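Local structure of A1 protein (Enterobacteria phage Qbeta, 3RLK) at residues R77-R82 with D98-Y103; L83-F88 with H151-I156. The protein is a minor coat protein of the phage, made by read-through of the coat gene's stop codon, and is probably needed for infectious particles. All blocks are in the same frame, centred on the assembly; numbering follows the deposited sequence.

In the fold
Followed from the N terminus, the chain leaves strand 71-72 and enters a long loop that runs to strand 90-91; this loop supplies first 77-82 and then 83-88. Contact 1 is local: it closes a loop of 15 residues by laying 77-82 against the end of strand 96-98 and the start of helix 101-104. Contact 2 reaches much farther, bringing 83-88 to the beginning of strand 154-159. The two closures cross, since their segments alternate along the chain. They also touch: Leu99 N bonds to the carbonyl oxygen of Ile156, just past strand 96-98, and Arg82 reaches the carbonyl of Gly154. Together they tie the long loop to two strands of the three-stranded sheet.

Contact 1. Residues R77-R82 with D98-Y103; sequences RDWDSR and DLDATY
The carboxylate of Asp98 meets the backbone of 77-82 as a two-pronged acceptor: OD1 accepts from Arg77 N at 2.7 Å and OD2 from Asp78 N at 2.8 Å, each through its syn lone pair. Its CG sits in the crowded position between backbone N and carbonyl carbon (chi1 52°), which turns the group to the loop. The Trp79 ring plane and the Asp100 carboxylate plane are 6° apart, but the close touch is beside the ring, Trp79 CB to Asp100 CG at 3.4 Å. From the ring edge, Trp79 NE1 donates to Asp98 O at 2.7 Å; the oxygen lies in the indole plane, whereas the nitrogen stands above the carbonyl plane. Arg77 CB lies over one indole face, toward its rim.

Asp100 N-caps helix 101-104, its OD1 accepting from Tyr103 N and, weakly, from Thr102 N. Asp80, at the third position of a type I turn from Asp78 to Ser81, points OD2 at the same helix start. Thr102 OG1 donates to the anti lone pair of Asp80 OD2 at 2.7 Å, while Arg82 NE approaches from above the carboxylate plane in a 2.8 Å salt bridge. A water accepts from Ala101 N and Arg82 NH2. Asp80 OD2 and Asp100 OD1 come within 3.7 Å; Arg82 and the helix N terminus probably offset this repulsion, keeping both carboxylates ionised.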
loop_
_atom_site.group_PDB
_atom_site.type_symbol
_atom_site.label_atom_id
_atom_site.label_comp_id
_atom_site.label_asym_id
_atom_site.label_seq_id
_atom_site.Cartn_x
_atom_site.Cartn_y
_atom_site.Cartn_z
ATOM N N ARG A 77 -10.375 -5.482 6.111
ATOM C CA ARG A 77 -10.562 -4.407 7.098
ATOM C C ARG A 77 -11.492 -3.321 6.522
ATOM O O ARG A 77 -12.297 -2.796 7.249
ATOM C CB ARG A 77 -9.202 -3.786 7.542
ATOM C CG ARG A 77 -8.436 -4.589 8.560
ATOM C CD ARG A 77 -9.022 -4.436 9.953
ATOM N NE ARG A 77 -8.094 -5.034 10.905
ATOM C CZ ARG A 77 -8.131 -6.317 11.245
ATOM N NH1 ARG A 77 -9.067 -7.093 10.693
ATOM N NH2 ARG A 77 -7.257 -6.832 12.120
ATOM N N ASP A 78 -11.317 -2.970 5.231
ATOM C CA ASP A 78 -12.155 -1.978 4.529
ATOM C C ASP A 78 -12.185 -0.690 5.354
ATOM O O ASP A 78 -13.223 -0.165 5.641
ATOM C CB ASP A 78 -13.575 -2.583 4.234
ATOM C CG ASP A 78 -14.406 -1.689 3.280
ATOM O OD1 ASP A 78 -13.833 -0.847 2.518
ATOM O OD2 ASP A 78 -15.629 -1.779 3.314
ATOM N N TRP A 79 -10.985 -0.202 5.715
ATOM C CA TRP A 79 -10.793 0.903 6.649
ATOM C C TRP A 79 -11.594 2.145 6.260
ATOM O O TRP A 79 -12.221 2.796 7.132
ATOM C CB TRP A 79 -9.292 1.248 6.643
ATOM C CG TRP A 79 -8.301 0.141 7.025
ATOM C CD1 TRP A 79 -7.594 -0.714 6.178
ATOM C CD2 TRP A 79 -7.951 -0.245 8.351
ATOM N NE1 TRP A 79 -6.777 -1.544 6.909
ATOM C CE2 TRP A 79 -6.980 -1.290 8.250
ATOM C CE3 TRP A 79 -8.338 0.218 9.643
ATOM C CZ2 TRP A 79 -6.390 -1.907 9.401
ATOM C CZ3 TRP A 79 -7.750 -0.377 10.789
ATOM C CH2 TRP A 79 -6.751 -1.420 10.651
ATOM N N ASP A 80 -11.608 2.466 4.956
ATOM C CA ASP A 80 -12.233 3.679 4.428
ATOM C C ASP A 80 -13.585 3.425 3.752
ATOM O O ASP A 80 -14.101 4.298 3.017
ATOM C CB ASP A 80 -11.234 4.425 3.493
ATOM C CG ASP A 80 -10.677 3.546 2.405
ATOM O OD1 ASP A 80 -11.228 2.430 2.217
ATOM O OD2 ASP A 80 -9.710 3.973 1.672
ATOM N N SER A 81 -14.155 2.226 3.978
ATOM C CA SER A 81 -15.466 1.816 3.428
ATOM C C SER A 81 -15.588 1.781 1.904
ATOM O O SER A 81 -16.692 1.744 1.358
ATOM C CB SER A 81 -16.545 2.709 4.008
ATOM O OG SER A 81 -16.723 2.380 5.375
ATOM N N ARG A 82 -14.473 1.763 1.193
ATOM C CA ARG A 82 -14.565 1.776 -0.280
ATOM C C ARG A 82 -15.127 0.488 -0.887
ATOM O O ARG A 82 -15.518 0.444 -2.085
ATOM C CB ARG A 82 -13.193 2.110 -0.863
ATOM C CG ARG A 82 -12.741 3.530 -0.515
ATOM C CD ARG A 82 -11.444 3.927 -1.289
ATOM N NE ARG A 82 -10.308 3.032 -0.924
ATOM C CZ ARG A 82 -9.861 1.981 -1.625
ATOM N NH1 ARG A 82 -10.372 1.634 -2.834
ATOM N NH2 ARG A 82 -8.847 1.246 -1.084
ATOM N N ASP A 98 -5.593 -5.795 4.081
ATOM C CA ASP A 98 -5.587 -4.523 3.317
ATOM C C ASP A 98 -5.111 -3.341 4.191
ATOM O O ASP A 98 -5.402 -3.313 5.382
ATOM C CB ASP A 98 -6.986 -4.173 2.744
ATOM C CG ASP A 98 -8.089 -4.200 3.802
ATOM O OD1 ASP A 98 -8.112 -5.123 4.651
ATOM O OD2 ASP A 98 -9.002 -3.344 3.749
ATOM N N LEU A 99 -4.443 -2.363 3.573
ATOM C CA LEU A 99 -4.075 -1.124 4.245
ATOM C C LEU A 99 -5.095 -0.013 3.933
ATOM O O LEU A 99 -5.925 -0.160 3.030
ATOM C CB LEU A 99 -2.677 -0.693 3.763
ATOM C CG LEU A 99 -1.560 -1.752 3.724
ATOM C CD1 LEU A 99 -0.311 -0.942 3.521
ATOM C CD2 LEU A 99 -1.412 -2.554 5.031
ATOM N N ASP A 100 -5.018 1.086 4.694
ATOM C CA ASP A 100 -5.950 2.187 4.558
ATOM C C ASP A 100 -5.428 3.164 3.511
ATOM O O ASP A 100 -4.670 4.073 3.798
ATOM C CB ASP A 100 -6.210 2.825 5.894
ATOM C CG ASP A 100 -7.299 3.913 5.844
ATOM O OD1 ASP A 100 -7.648 4.435 4.740
ATOM O OD2 ASP A 100 -7.737 4.285 6.951
ATOM N N ALA A 101 -5.848 2.976 2.250
ATOM C CA ALA A 101 -5.345 3.903 1.160
ATOM C C ALA A 101 -5.724 5.400 1.378
ATOM O O ALA A 101 -4.967 6.300 0.919
ATOM C CB ALA A 101 -5.885 3.413 -0.245
ATOM N N THR A 102 -6.832 5.647 2.063
ATOM C CA THR A 102 -7.325 7.021 2.404
ATOM C C THR A 102 -6.405 7.643 3.448
ATOM O O THR A 102 -5.798 8.688 3.197
ATOM C CB THR A 102 -8.819 7.033 2.833
ATOM O OG1 THR A 102 -9.654 6.699 1.701
ATOM C CG2 THR A 102 -9.198 8.387 3.428
ATOM N N TYR A 103 -6.210 6.977 4.575
ATOM C CA TYR A 103 -5.214 7.426 5.526
ATOM C C TYR A 103 -3.857 7.684 4.891
ATOM O O TYR A 103 -3.218 8.663 5.231
ATOM C CB TYR A 103 -4.974 6.376 6.618
ATOM C CG TYR A 103 -4.183 6.941 7.746
ATOM C CD1 TYR A 103 -4.798 7.741 8.696
ATOM C CD2 TYR A 103 -2.826 6.696 7.861
ATOM C CE1 TYR A 103 -4.087 8.294 9.740
ATOM C CE2 TYR A 103 -2.086 7.236 8.900
ATOM C CZ TYR A 103 -2.754 7.994 9.870
ATOM O OH TYR A 103 -2.036 8.531 10.864
HETATM O O HOH W 1 -8.358 1.567 1.772
#

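Contact 2. Residues L83-F88 with H151-I156; sequences LSYTTF and HADGVI
Where the chain enters the central strand, 154-159, of the three-stranded antiparallel sheet, the turn before it meets the irregular loop 83-88 chiefly through the carboxylate of the buried Asp153. Asp153 OD1 accepts from Tyr85 OH at 2.6 Å on its syn lone pair, near the plane of the tyrosine ring. Ring and carboxylate planes are 35° apart, and the two side chains cross at about a right angle. Phe88 comes to the same carboxylate edge-on: its CE1 is 3.3 Å from Asp153 OD2, with the planes turned by 78°, so the positively polarised ring rim probably adds a weak electrostatic attraction. One carboxylate thus meets two aromatic side chains, bonded to one and touching the rim of the other. His151 flanks the phenol tip, its CD2 lying 3.5 Å from Tyr85 OH, and the imidazole meets the phenol ring obliquely.

Further out, torsions and packing set these groups. Tyr85 has CG in the crowded position between backbone N and carbonyl carbon (chi1 72°), which swings the ring toward Asp153, and Thr86 CG2 lies over one of its faces, toward the rim. Leu83 CD2 packs over a face of Phe88, toward the rim, while its other methyl extends to the strand. Backbone bonds to Val189 and Ile187 fix Asp153 and Val155 against the C-terminal part of the chain; Val189 also touches Leu83 and Phe88, and Thr87 is bonded to Ala192. Arg82, just before this segment, donates NH2 to the carbonyl oxygen of Gly154. The apolar end of the contact is a single methyl pair, Leu83 CD1 against Val155 CG2 at 4.0 Å.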
loop_
_atom_site.group_PDB
_atom_site.type_symbol
_atom_site.label_atom_id
_atom_site.label_comp_id
_atom_site.label_asym_id
_atom_site.label_seq_id
_atom_site.Cartn_x
_atom_site.Cartn_y
_atom_site.Cartn_z
ATOM N N LEU A 83 -15.097 -0.583 -0.076
ATOM C CA LEU A 83 -15.545 -1.906 -0.519
ATOM C C LEU A 83 -16.882 -2.273 0.063
ATOM O O LEU A 83 -17.357 -3.384 -0.133
ATOM C CB LEU A 83 -14.517 -2.977 -0.124
ATOM C CG LEU A 83 -13.106 -2.688 -0.643
ATOM C CD1 LEU A 83 -12.180 -3.696 -0.096
ATOM C CD2 LEU A 83 -13.110 -2.752 -2.188
ATOM N N SER A 84 -17.498 -1.354 0.798
ATOM C CA SER A 84 -18.729 -1.721 1.497
ATOM C C SER A 84 -19.998 -1.732 0.646
ATOM O O SER A 84 -21.027 -2.157 1.118
ATOM C CB SER A 84 -18.937 -0.797 2.716
ATOM O OG SER A 84 -19.058 0.570 2.313
ATOM N N TYR A 85 -19.917 -1.258 -0.592
ATOM C CA TYR A 85 -21.102 -0.953 -1.378
ATOM C C TYR A 85 -21.642 -2.176 -2.148
ATOM O O TYR A 85 -22.728 -2.149 -2.709
ATOM C CB TYR A 85 -20.787 0.258 -2.319
ATOM C CG TYR A 85 -19.852 -0.080 -3.487
ATOM C CD1 TYR A 85 -18.435 -0.107 -3.315
ATOM C CD2 TYR A 85 -20.366 -0.403 -4.713
ATOM C CE1 TYR A 85 -17.611 -0.448 -4.376
ATOM C CE2 TYR A 85 -19.514 -0.694 -5.844
ATOM C CZ TYR A 85 -18.156 -0.713 -5.642
ATOM O OH TYR A 85 -17.334 -1.042 -6.715
ATOM N N THR A 86 -20.856 -3.245 -2.198
ATOM C CA THR A 86 -21.219 -4.464 -2.946
ATOM C C THR A 86 -20.417 -5.639 -2.422
ATOM O O THR A 86 -19.542 -5.454 -1.538
ATOM C CB THR A 86 -21.028 -4.241 -4.483
ATOM O OG1 THR A 86 -21.739 -5.220 -5.239
ATOM C CG2 THR A 86 -19.539 -4.169 -4.930
ATOM N N THR A 87 -20.747 -6.833 -2.918
ATOM C CA THR A 87 -20.140 -8.060 -2.515
ATOM C C THR A 87 -18.814 -8.319 -3.249
ATOM O O THR A 87 -18.815 -8.420 -4.450
ATOM C CB THR A 87 -21.066 -9.209 -2.770
ATOM O OG1 THR A 87 -22.235 -9.019 -1.945
ATOM C CG2 THR A 87 -20.365 -10.485 -2.352
ATOM N N PHE A 88 -17.716 -8.407 -2.505
ATOM C CA PHE A 88 -16.392 -8.766 -3.070
ATOM C C PHE A 88 -15.839 -10.122 -2.629
ATOM O O PHE A 88 -16.204 -10.656 -1.576
ATOM C CB PHE A 88 -15.344 -7.679 -2.753
ATOM C CG PHE A 88 -15.639 -6.348 -3.414
ATOM C CD1 PHE A 88 -15.274 -6.128 -4.746
ATOM C CD2 PHE A 88 -16.282 -5.316 -2.709
ATOM C CE1 PHE A 88 -15.604 -4.889 -5.396
ATOM C CE2 PHE A 88 -16.567 -4.091 -3.334
ATOM C CZ PHE A 88 -16.214 -3.856 -4.663
ATOM N N HIS A 151 -15.215 3.656 -7.822
ATOM C CA HIS A 151 -15.285 2.387 -8.606
ATOM C C HIS A 151 -13.981 1.714 -9.029
ATOM O O HIS A 151 -14.036 0.727 -9.795
ATOM C CB HIS A 151 -16.219 2.482 -9.832
ATOM C CG HIS A 151 -17.689 2.419 -9.469
ATOM N ND1 HIS A 151 -18.661 3.101 -10.170
ATOM C CD2 HIS A 151 -18.334 1.801 -8.436
ATOM C CE1 HIS A 151 -19.845 2.874 -9.615
ATOM N NE2 HIS A 151 -19.674 2.108 -8.551
ATOM N N ALA A 152 -12.831 2.218 -8.585
ATOM C CA ALA A 152 -11.555 1.543 -8.942
ATOM C C ALA A 152 -11.418 0.189 -8.214
ATOM O O ALA A 152 -10.757 -0.753 -8.725
ATOM C CB ALA A 152 -10.317 2.393 -8.574
ATOM N N ASP A 153 -12.067 0.120 -7.061
ATOM C CA ASP A 153 -12.018 -1.052 -6.180
ATOM C C ASP A 153 -10.556 -1.519 -5.901
ATOM O O ASP A 153 -10.244 -2.740 -5.848
ATOM C CB ASP A 153 -12.767 -2.215 -6.801
ATOM C CG ASP A 153 -14.242 -1.935 -6.963
ATOM O OD1 ASP A 153 -14.750 -1.014 -6.280
ATOM O OD2 ASP A 153 -14.815 -2.681 -7.782
ATOM N N GLY A 154 -9.675 -0.540 -5.749
ATOM C CA GLY A 154 -8.245 -0.813 -5.514
ATOM C C GLY A 154 -7.998 -1.160 -4.070
ATOM O O GLY A 154 -8.582 -0.538 -3.162
ATOM N N VAL A 155 -7.140 -2.165 -3.837
ATOM C CA VAL A 155 -6.701 -2.522 -2.500
ATOM C C VAL A 155 -5.157 -2.661 -2.448
ATOM O O VAL A 155 -4.509 -3.272 -3.339
ATOM C CB VAL A 155 -7.359 -3.885 -2.132
ATOM C CG1 VAL A 155 -7.009 -4.348 -0.733
ATOM C CG2 VAL A 155 -8.837 -3.772 -2.276
ATOM N N ILE A 156 -4.599 -2.067 -1.394
ATOM C CA ILE A 156 -3.190 -2.256 -1.101
ATOM C C ILE A 156 -3.179 -3.401 -0.067
ATOM O O ILE A 156 -3.741 -3.258 1.069
ATOM C CB ILE A 156 -2.558 -0.989 -0.477
ATOM C CG1 ILE A 156 -2.762 0.250 -1.387
ATOM C CG2 ILE A 156 -1.036 -1.215 -0.230
ATOM C CD1 ILE A 156 -2.662 1.582 -0.686
#